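Local coordinates for protein putative xanthine dehydrogenase YAGS fad-binding subunit (Escherichia coli, PDB 5G5G) that binds molybdenum with a pterin cytosine dinucleotide and probably serves as the catalytic subunit of a periplasmic aldehyde oxidase, at residues A449-Q455 / G564-E570; L220-L224 / A252-L257; F412-R417 / G432-A436. One frame throughout, in Å; residues are numbered along the deposited sequence.

Contact 1: residues A449-Q455 / G564-E570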
loop_
_atom_site.group_PDB
_atom_site.type_symbol
_atom_site.label_atom_id
_atom_site.label_comp_id
_atom_site.label_asym_id
_atom_site.label_seq_id
_atom_site.Cartn_x
_atom_site.Cartn_y
_atom_site.Cartn_z
ATOM N N ALA C 449 -30.017 1.536 -13.106
ATOM C CA ALA C 449 -29.869 2.924 -12.739
ATOM C C ALA C 449 -31.183 3.660 -12.848
ATOM O O ALA C 449 -32.096 3.251 -13.557
ATOM C CB ALA C 449 -28.818 3.592 -13.626
ATOM N N ARG C 450 -31.303 4.739 -12.092
ATOM C CA ARG C 450 -32.433 5.652 -12.184
ATOM C C ARG C 450 -31.851 6.984 -12.643
ATOM O O ARG C 450 -30.829 7.422 -12.127
ATOM C CB ARG C 450 -33.086 5.769 -10.800
ATOM C CG ARG C 450 -34.294 6.649 -10.733
ATOM C CD ARG C 450 -35.157 6.364 -9.481
ATOM N NE ARG C 450 -34.394 6.303 -8.240
ATOM C CZ ARG C 450 -34.292 5.284 -7.367
ATOM N NH1 ARG C 450 -34.889 4.100 -7.530
ATOM N NH2 ARG C 450 -33.563 5.457 -6.295
ATOM N N VAL C 451 -32.439 7.576 -13.673
ATOM C CA VAL C 451 -31.981 8.868 -14.212
ATOM C C VAL C 451 -33.180 9.809 -14.267
ATOM O O VAL C 451 -34.253 9.432 -14.736
ATOM C CB VAL C 451 -31.369 8.725 -15.600
ATOM C CG1 VAL C 451 -30.790 10.067 -16.094
ATOM C CG2 VAL C 451 -30.274 7.682 -15.576
ATOM N N HIS C 452 -32.993 11.011 -13.755
ATOM C CA HIS C 452 -34.059 12.036 -13.718
ATOM C C HIS C 452 -33.666 13.252 -14.535
ATOM O O HIS C 452 -32.491 13.705 -14.455
ATOM C CB HIS C 452 -34.274 12.573 -12.349
ATOM C CG HIS C 452 -34.393 11.545 -11.281
ATOM N ND1 HIS C 452 -35.617 11.105 -10.831
ATOM C CD2 HIS C 452 -33.465 10.921 -10.529
ATOM C CE1 HIS C 452 -35.439 10.252 -9.839
ATOM N NE2 HIS C 452 -34.144 10.133 -9.627
ATOM N N LEU C 453 -34.603 13.766 -15.319
ATOM C CA LEU C 453 -34.452 15.101 -15.915
ATOM C C LEU C 453 -35.224 16.030 -14.993
ATOM O O LEU C 453 -36.467 15.914 -14.877
ATOM C CB LEU C 453 -35.016 15.175 -17.334
ATOM C CG LEU C 453 -34.964 16.546 -18.019
ATOM C CD1 LEU C 453 -33.512 16.992 -18.211
ATOM C CD2 LEU C 453 -35.677 16.549 -19.363
ATOM N N GLU C 454 -34.491 16.934 -14.353
ATOM C CA GLU C 454 -35.050 17.863 -13.362
ATOM C C GLU C 454 -35.717 19.065 -14.066
ATOM O O GLU C 454 -35.433 19.351 -15.207
ATOM C CB GLU C 454 -33.944 18.344 -12.395
ATOM C CG GLU C 454 -33.099 17.239 -11.730
ATOM C CD GLU C 454 -33.862 16.417 -10.685
ATOM O OE1 GLU C 454 -35.015 16.754 -10.351
ATOM O OE2 GLU C 454 -33.279 15.424 -10.176
ATOM N N GLN C 455 -36.582 19.776 -13.360
ATOM C CA GLN C 455 -37.288 20.941 -13.955
ATOM C C GLN C 455 -36.358 22.097 -14.369
ATOM O O GLN C 455 -36.665 22.832 -15.308
ATOM C CB GLN C 455 -38.389 21.445 -13.013
ATOM C CG GLN C 455 -39.534 20.451 -12.839
ATOM C CD GLN C 455 -40.786 21.092 -12.259
ATOM O OE1 GLN C 455 -40.827 21.422 -11.079
ATOM N NE2 GLN C 455 -41.803 21.245 -13.075
ATOM N N GLY C 564 -43.326 18.660 -14.514
ATOM C CA GLY C 564 -42.717 18.007 -13.366
ATOM C C GLY C 564 -41.551 17.164 -13.865
ATOM O O GLY C 564 -41.407 16.959 -15.063
ATOM N N ARG C 565 -40.724 16.703 -12.947
ATOM C CA ARG C 565 -39.505 15.946 -13.345
ATOM C C ARG C 565 -39.874 14.624 -14.039
ATOM O O ARG C 565 -40.998 14.125 -13.877
ATOM C CB ARG C 565 -38.518 15.808 -12.193
ATOM C CG ARG C 565 -38.742 14.786 -11.107
ATOM C CD ARG C 565 -37.472 14.788 -10.252
ATOM N NE ARG C 565 -37.490 13.829 -9.168
ATOM C CZ ARG C 565 -36.417 13.432 -8.477
ATOM N NH1 ARG C 565 -35.184 13.899 -8.758
ATOM N NH2 ARG C 565 -36.560 12.553 -7.477
ATOM N N LEU C 566 -38.983 14.154 -14.920
ATOM C CA LEU C 566 -39.188 12.906 -15.633
ATOM C C LEU C 566 -38.161 11.913 -15.109
ATOM O O LEU C 566 -36.958 12.249 -15.012
ATOM C CB LEU C 566 -39.054 13.110 -17.134
ATOM C CG LEU C 566 -40.140 13.947 -17.812
ATOM C CD1 LEU C 566 -39.749 14.313 -19.247
ATOM C CD2 LEU C 566 -41.514 13.256 -17.769
ATOM N N THR C 567 -38.630 10.712 -14.734
ATOM C CA THR C 567 -37.788 9.726 -14.085
ATOM C C THR C 567 -37.867 8.389 -14.820
ATOM O O THR C 567 -38.968 7.906 -15.095
ATOM C CB THR C 567 -38.221 9.507 -12.614
ATOM O OG1 THR C 567 -38.033 10.725 -11.893
ATOM C CG2 THR C 567 -37.406 8.395 -11.952
ATOM N N ALA C 568 -36.709 7.816 -15.138
ATOM C CA ALA C 568 -36.615 6.520 -15.767
ATOM C C ALA C 568 -35.787 5.640 -14.873
ATOM O O ALA C 568 -34.785 6.091 -14.325
ATOM C CB ALA C 568 -35.978 6.643 -17.137
ATOM N N GLU C 569 -36.177 4.389 -14.734
ATOM C CA GLU C 569 -35.400 3.409 -13.975
ATOM C C GLU C 569 -35.376 2.127 -14.767
ATOM O O GLU C 569 -36.436 1.541 -15.057
ATOM C CB GLU C 569 -36.019 3.164 -12.617
ATOM C CG GLU C 569 -35.255 2.147 -11.809
ATOM C CD GLU C 569 -35.676 2.131 -10.368
ATOM O OE1 GLU C 569 -36.306 3.086 -9.881
ATOM O OE2 GLU C 569 -35.374 1.142 -9.724
ATOM N N GLU C 570 -34.192 1.731 -15.174
ATOM C CA GLU C 570 -34.046 0.540 -16.013
ATOM C C GLU C 570 -32.752 -0.184 -15.694
ATOM O O GLU C 570 -31.850 0.367 -15.138
ATOM C CB GLU C 570 -34.033 0.912 -17.518
ATOM C CG GLU C 570 -35.245 1.647 -18.044
ATOM C CD GLU C 570 -36.512 0.817 -18.146
ATOM O OE1 GLU C 570 -36.413 -0.400 -18.412
ATOM O OE2 GLU C 570 -37.596 1.415 -18.040
#

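Contact 2: residues L220-L224 / A252-L257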
loop_
_atom_site.group_PDB
_atom_site.type_symbol
_atom_site.label_atom_id
_atom_site.label_comp_id
_atom_site.label_asym_id
_atom_site.label_seq_id
_atom_site.Cartn_x
_atom_site.Cartn_y
_atom_site.Cartn_z
ATOM N N LEU C 220 -24.679 -9.156 4.945
ATOM C CA LEU C 220 -24.786 -8.653 6.361
ATOM C C LEU C 220 -26.121 -9.114 6.960
ATOM O O LEU C 220 -26.191 -9.579 8.109
ATOM C CB LEU C 220 -24.688 -7.140 6.424
ATOM C CG LEU C 220 -24.735 -6.534 7.825
ATOM C CD1 LEU C 220 -23.728 -7.186 8.752
ATOM C CD2 LEU C 220 -24.511 -5.039 7.760
ATOM N N ALA C 221 -27.187 -8.962 6.167
ATOM C CA ALA C 221 -28.500 -9.432 6.607
ATOM C C ALA C 221 -28.496 -10.922 6.919
ATOM O O ALA C 221 -29.032 -11.328 7.938
ATOM C CB ALA C 221 -29.596 -9.074 5.606
ATOM N N LYS C 222 -27.879 -11.753 6.074
ATOM C CA LYS C 222 -27.852 -13.192 6.348
ATOM C C LYS C 222 -27.050 -13.525 7.604
ATOM O O LYS C 222 -27.381 -14.459 8.342
ATOM C CB LYS C 222 -27.258 -13.946 5.158
ATOM C CG LYS C 222 -27.283 -15.455 5.284
ATOM C CD LYS C 222 -26.878 -16.107 3.957
ATOM C CE LYS C 222 -26.478 -17.593 4.090
ATOM N NZ LYS C 222 -27.528 -18.632 4.018
ATOM N N THR C 223 -25.950 -12.813 7.803
ATOM C CA THR C 223 -25.099 -13.046 8.958
ATOM C C THR C 223 -25.819 -12.666 10.255
ATOM O O THR C 223 -25.807 -13.414 11.268
ATOM C CB THR C 223 -23.772 -12.255 8.836
ATOM O OG1 THR C 223 -23.112 -12.553 7.590
ATOM C CG2 THR C 223 -22.849 -12.625 9.957
ATOM N N LEU C 224 -26.447 -11.510 10.250
ATOM C CA LEU C 224 -27.254 -11.058 11.396
ATOM C C LEU C 224 -28.570 -11.789 11.585
ATOM O O LEU C 224 -29.165 -11.683 12.684
ATOM C CB LEU C 224 -27.612 -9.594 11.239
ATOM C CG LEU C 224 -26.402 -8.624 11.303
ATOM C CD1 LEU C 224 -26.864 -7.206 10.993
ATOM C CD2 LEU C 224 -25.766 -8.713 12.679
ATOM N N ALA C 252 -17.734 -4.433 9.683
ATOM C CA ALA C 252 -19.148 -4.260 9.394
ATOM C C ALA C 252 -20.016 -5.097 10.345
ATOM O O ALA C 252 -20.993 -4.608 10.927
ATOM C CB ALA C 252 -19.387 -4.645 7.948
ATOM N N LEU C 253 -19.710 -6.381 10.439
ATOM C CA LEU C 253 -20.417 -7.242 11.341
ATOM C C LEU C 253 -20.340 -6.722 12.768
ATOM O O LEU C 253 -21.373 -6.586 13.448
ATOM C CB LEU C 253 -19.901 -8.671 11.291
ATOM C CG LEU C 253 -20.619 -9.595 12.277
ATOM C CD1 LEU C 253 -22.109 -9.657 12.031
ATOM C CD2 LEU C 253 -20.046 -10.990 12.235
ATOM N N LEU C 254 -19.128 -6.401 13.215
ATOM C CA LEU C 254 -18.969 -6.052 14.644
ATOM C C LEU C 254 -19.611 -4.706 14.931
ATOM O O LEU C 254 -20.237 -4.525 16.012
ATOM C CB LEU C 254 -17.511 -6.117 15.067
ATOM C CG LEU C 254 -17.064 -7.593 15.204
ATOM C CD1 LEU C 254 -15.578 -7.641 15.290
ATOM C CD2 LEU C 254 -17.591 -8.247 16.446
ATOM N N ALA C 255 -19.511 -3.747 14.009
ATOM C CA ALA C 255 -20.198 -2.466 14.206
ATOM C C ALA C 255 -21.680 -2.677 14.421
ATOM O O ALA C 255 -22.298 -2.112 15.346
ATOM C CB ALA C 255 -19.958 -1.518 13.030
ATOM N N ALA C 256 -22.261 -3.496 13.554
ATOM C CA ALA C 256 -23.684 -3.790 13.585
ATOM C C ALA C 256 -24.121 -4.488 14.886
ATOM O O ALA C 256 -25.081 -4.068 15.562
ATOM C CB ALA C 256 -24.079 -4.625 12.380
ATOM N N LEU C 257 -23.394 -5.543 15.256
ATOM C CA LEU C 257 -23.682 -6.210 16.527
ATOM C C LEU C 257 -23.574 -5.282 17.728
ATOM O O LEU C 257 -24.423 -5.295 18.629
ATOM C CB LEU C 257 -22.732 -7.388 16.729
ATOM C CG LEU C 257 -22.980 -8.517 15.743
ATOM C CD1 LEU C 257 -21.883 -9.552 15.926
ATOM C CD2 LEU C 257 -24.338 -9.136 15.987
#

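Contact 3: residues F412-R417 / G432-A436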
loop_
_atom_site.group_PDB
_atom_site.type_symbol
_atom_site.label_atom_id
_atom_site.label_comp_id
_atom_site.label_asym_id
_atom_site.label_seq_id
_atom_site.Cartn_x
_atom_site.Cartn_y
_atom_site.Cartn_z
ATOM N N PHE C 412 8.476 2.142 -27.750
ATOM C CA PHE C 412 9.495 1.907 -26.705
ATOM C C PHE C 412 10.898 1.896 -27.211
ATOM O O PHE C 412 11.795 2.061 -26.435
ATOM C CB PHE C 412 9.198 0.564 -26.056
ATOM C CG PHE C 412 10.020 0.240 -24.837
ATOM C CD1 PHE C 412 9.723 0.777 -23.609
ATOM C CD2 PHE C 412 11.049 -0.716 -24.931
ATOM C CE1 PHE C 412 10.455 0.382 -22.462
ATOM C CE2 PHE C 412 11.753 -1.141 -23.800
ATOM C CZ PHE C 412 11.448 -0.584 -22.563
ATOM N N GLY C 413 11.070 1.624 -28.504
ATOM C CA GLY C 413 12.374 1.438 -29.084
ATOM C C GLY C 413 12.922 0.066 -28.755
ATOM O O GLY C 413 14.131 -0.080 -28.454
ATOM N N TRP C 414 12.064 -0.950 -28.904
ATOM C CA TRP C 414 12.441 -2.318 -28.590
ATOM C C TRP C 414 13.632 -2.823 -29.398
ATOM O O TRP C 414 14.462 -3.586 -28.890
ATOM C CB TRP C 414 11.241 -3.238 -28.800
ATOM C CG TRP C 414 11.512 -4.637 -28.532
ATOM C CD1 TRP C 414 11.647 -5.617 -29.446
ATOM C CD2 TRP C 414 11.703 -5.234 -27.252
ATOM N NE1 TRP C 414 11.866 -6.820 -28.805
ATOM C CE2 TRP C 414 11.922 -6.610 -27.458
ATOM C CE3 TRP C 414 11.672 -4.748 -25.933
ATOM C CZ2 TRP C 414 12.150 -7.501 -26.393
ATOM C CZ3 TRP C 414 11.884 -5.653 -24.877
ATOM C CH2 TRP C 414 12.115 -6.986 -25.117
ATOM N N LYS C 415 13.720 -2.416 -30.659
ATOM C CA LYS C 415 14.842 -2.871 -31.453
ATOM C C LYS C 415 16.214 -2.406 -30.959
ATOM O O LYS C 415 17.233 -2.959 -31.352
ATOM C CB LYS C 415 14.599 -2.590 -32.938
ATOM C CG LYS C 415 13.448 -3.464 -33.457
ATOM C CD LYS C 415 13.522 -3.785 -34.932
ATOM C CE LYS C 415 12.386 -4.687 -35.368
ATOM N NZ LYS C 415 11.172 -3.872 -35.702
ATOM N N GLN C 416 16.252 -1.451 -30.058
ATOM C CA GLN C 416 17.519 -0.989 -29.518
ATOM C C GLN C 416 18.019 -1.870 -28.313
ATOM O O GLN C 416 19.140 -1.689 -27.834
ATOM C CB GLN C 416 17.410 0.555 -29.276
ATOM C CG GLN C 416 17.563 1.408 -30.607
ATOM C CD GLN C 416 16.424 1.302 -31.690
ATOM O OE1 GLN C 416 15.314 1.850 -31.523
ATOM N NE2 GLN C 416 16.732 0.655 -32.839
ATOM N N ARG C 417 17.204 -2.836 -27.872
ATOM C CA ARG C 417 17.599 -3.856 -26.886
ATOM C C ARG C 417 18.780 -4.702 -27.418
ATOM O O ARG C 417 18.797 -5.111 -28.582
ATOM C CB ARG C 417 16.436 -4.815 -26.600
ATOM C CG ARG C 417 16.746 -5.909 -25.575
ATOM C CD ARG C 417 15.607 -6.924 -25.477
ATOM N NE ARG C 417 15.708 -7.820 -26.628
ATOM C CZ ARG C 417 15.668 -9.160 -26.619
ATOM N NH1 ARG C 417 15.448 -9.884 -25.557
ATOM N NH2 ARG C 417 15.810 -9.786 -27.778
ATOM N N GLY C 432 18.550 -3.282 -18.647
ATOM C CA GLY C 432 17.857 -4.322 -19.386
ATOM C C GLY C 432 16.480 -3.898 -19.822
ATOM O O GLY C 432 15.855 -3.026 -19.203
ATOM N N HIS C 433 16.011 -4.548 -20.900
ATOM C CA HIS C 433 14.727 -4.344 -21.504
ATOM C C HIS C 433 13.973 -5.656 -21.526
ATOM O O HIS C 433 14.568 -6.699 -21.830
ATOM C CB HIS C 433 14.888 -3.794 -22.935
ATOM C CG HIS C 433 15.667 -2.525 -22.997
ATOM N ND1 HIS C 433 17.035 -2.499 -23.171
ATOM C CD2 HIS C 433 15.287 -1.236 -22.793
ATOM C CE1 HIS C 433 17.457 -1.248 -23.164
ATOM N NE2 HIS C 433 16.424 -0.465 -22.879
ATOM N N GLY C 434 12.706 -5.616 -21.137
ATOM C CA GLY C 434 11.829 -6.792 -21.096
ATOM C C GLY C 434 10.446 -6.498 -21.614
ATOM O O GLY C 434 9.976 -5.351 -21.580
ATOM N N VAL C 435 9.780 -7.561 -22.086
ATOM C CA VAL C 435 8.424 -7.468 -22.526
ATOM C C VAL C 435 7.603 -8.603 -21.983
ATOM O O VAL C 435 8.132 -9.703 -21.741
ATOM C CB VAL C 435 8.348 -7.469 -24.081
ATOM C CG1 VAL C 435 8.916 -8.775 -24.660
ATOM C CG2 VAL C 435 6.950 -7.199 -24.600
ATOM N N ALA C 436 6.307 -8.335 -21.839
ATOM C CA ALA C 436 5.319 -9.394 -21.548
ATOM C C ALA C 436 3.953 -8.991 -22.087
ATOM O O ALA C 436 3.653 -7.782 -22.246
ATOM C CB ALA C 436 5.218 -9.675 -20.050
HETATM O O HOH W 1 14.298 -9.069 -23.092
#

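Contact 1: residues A449-Q455 / G564-E570
His-452 ND1 and Thr-567 OG1 sit 2.7 Å apart, the shortest polar bond between the two strands; either atom could be the donor. The threonine oxygen meets the imidazole at its edge, while the methyl CG2 packs against CE1 at 3.4 Å. With CG of His-452 anti to its carbonyl carbon (chi1 -48°), the ring leans over toward the neighbouring strand, where the guanidinium of Arg-565 comes down on one of its faces. The planes are only 6° apart and the centres 3.7 Å, a nearly parallel stack with ND1 above the middle of the guanidinium. At its rim, Arg-565 NH1 forms a salt bridge to Glu-454 OE2 at 2.8 Å, though the angle makes the hydrogen bond weak. Glu-454 OE2 is also bonded to Thr-460, and His-452 NE2 to Glu-462, so the stack is pinned through both of its members.

Farther along the same face Arg-450 NH1 reaches Glu-569 OE1 at 2.9 Å. The oxygen lies in the guanidinium plane, but the approach is from above the carboxylate plane, which is turned 65° to the guanidinium. Glu-462 takes the NE of this arginine, so two carboxylates share its charge.

Beneath these side chains the backbones are zipped by pairs of N-H...O bonds at Ala-449/Glu-570, Val-451/Ala-568 and Leu-453/Leu-566. Between them, the CA of Arg-450 points its hydrogen at Ala-568 O. On the other face Val-451 and Leu-453 pack onto helix 511-534, away from the polar row. This is regular antiparallel pairing within a mixed sheet, joining strands 447-453 and 566-574 in the molybdopterin cofactor-binding domain, with a helix covering one side.

Contact 2: residues L220-L224 / A252-L257
Leu-224 and Leu-257 slide past one another in opposite directions until their CD2 methyls stand 3.6 Å apart, the closest approach between the two segments. The same CD2 of Leu-224 also lies 3.8 Å from Leu-253 CD1, so one methyl rests against two leucines a helical turn apart. Thr-223 closes in from the neighbouring position: its CG2 meets Leu-253 CD1 at 3.7 Å, crossing the leucine at a slant. Placing CG2 anti to the backbone N (chi1 -54° for OG1) turns the threonine methyl outward to this neighbour and sends the hydroxyl back to the carbonyl oxygen of Asp-219, within its own helix. Leu-253 has CG anti to its backbone N, and its isobutyl group thereby reaches across to both Thr-223 and Leu-224.

The two helices lie on one face of a mixed sheet. Helix 213-224 is the connection of a beta-alpha-beta unit between the adjacent parallel strands 203-208 and 231-234, and helix 250-262 packs next to it. Their segment axes come no nearer than 10.7 Å and cross at -56°, a separation that is spanned by leucine branches rather than by close backbones.

Toward Leu-220 the fit slackens. Its CD1 is 4.2 Å from Leu-253 CA, and the methyl-to-methyl approach to Leu-253 CD1 and to Ala-256 CB is longer still. Ala-256 CB finds a somewhat nearer neighbour in Leu-224 CD1 at 4.0 Å. This looser end is no solvent channel: every residue that touches here is buried. Leu-220 also rests on Leu-204 and Leu-206 of the sheet, Leu-248 touches both Leu-220 and Thr-223, and Trp-199 packs on Leu-224 while giving its NE1 hydrogen to Ala-256 O.

Contact 3: residues F412-R417 / G432-A436
His-433 of strand 429-441 pushes its side chain into the turn formed by Phe-412, Trp-414 and Arg-417. Helix 401-412 ends at Gly-413, which has positive phi, and the 3-10 turn 414-416 that follows packs against strand 429-441 of a mixed sheet in the molybdopterin cofactor-binding domain, so that three large side chains reach the strand.

Phe-412 and the histidine meet rim to rim, CE2 to CD2 at 3.7 Å, with the ring planes 83° apart and neither ring over the other's face. From another side, Arg-417 runs alongside in the opposite direction, its CG 3.9 Å from His-433 CB. Trp-414 continues the contact along the strand. Its chi1 of 179° extends the indole outward, and the six-membered end comes up to the backbone of Gly-434, whose N lies at the ring's edge; Trp-414 CZ3 is 3.7 Å from Gly-434 C. Past it, Val-435 CG1 touches CH2 of the indole at 3.7 Å, the two side chains crossing at about a right angle. Arg-417 itself lies over one face of the indole, with its CD above the ring rim. The bend at its chi3 (78°) folds the guanidinium across Trp-414, facing CZ2.

Outside this layer, polar partners help hold the His-433 and Trp-414 rings: His-433 NE2 is bonded to Glu-592 of the adjoining strand 584-596, and Trp-414 NE1 to Asp-375. Arg-606 is bonded to Phe-412 O and makes a cation-pi contact with the phenyl ring.

The arginine of the turn also reaches the strand through a bridging water, which accepts from Arg-417 NH1 at 2.8 Å and donates to His-433 O at 2.7 Å.

Overall arrangement
The three contacts are separate pieces of a large subunit and none touches another. Contacts 1 and 2 are the closer pair, centres about 33 Å and nearest atoms about 19 Å apart. Contact 3 lies about 52 Å, centre to centre, from each of the others, and across the chain's centre from contact 2. Even so, contacts 1 and 3 are neighbours in sequence, because strand 429-441 leads directly to strand 447-453. None of the residues in the six segments lines the molybdenum pocket. In sequence, two of the helices start just after pocket residues: helix 250-262 of contact 2 follows Gly-243 and Leu-246, and helix 511-534, which covers contact 1, follows Gly-507 and Gly-508.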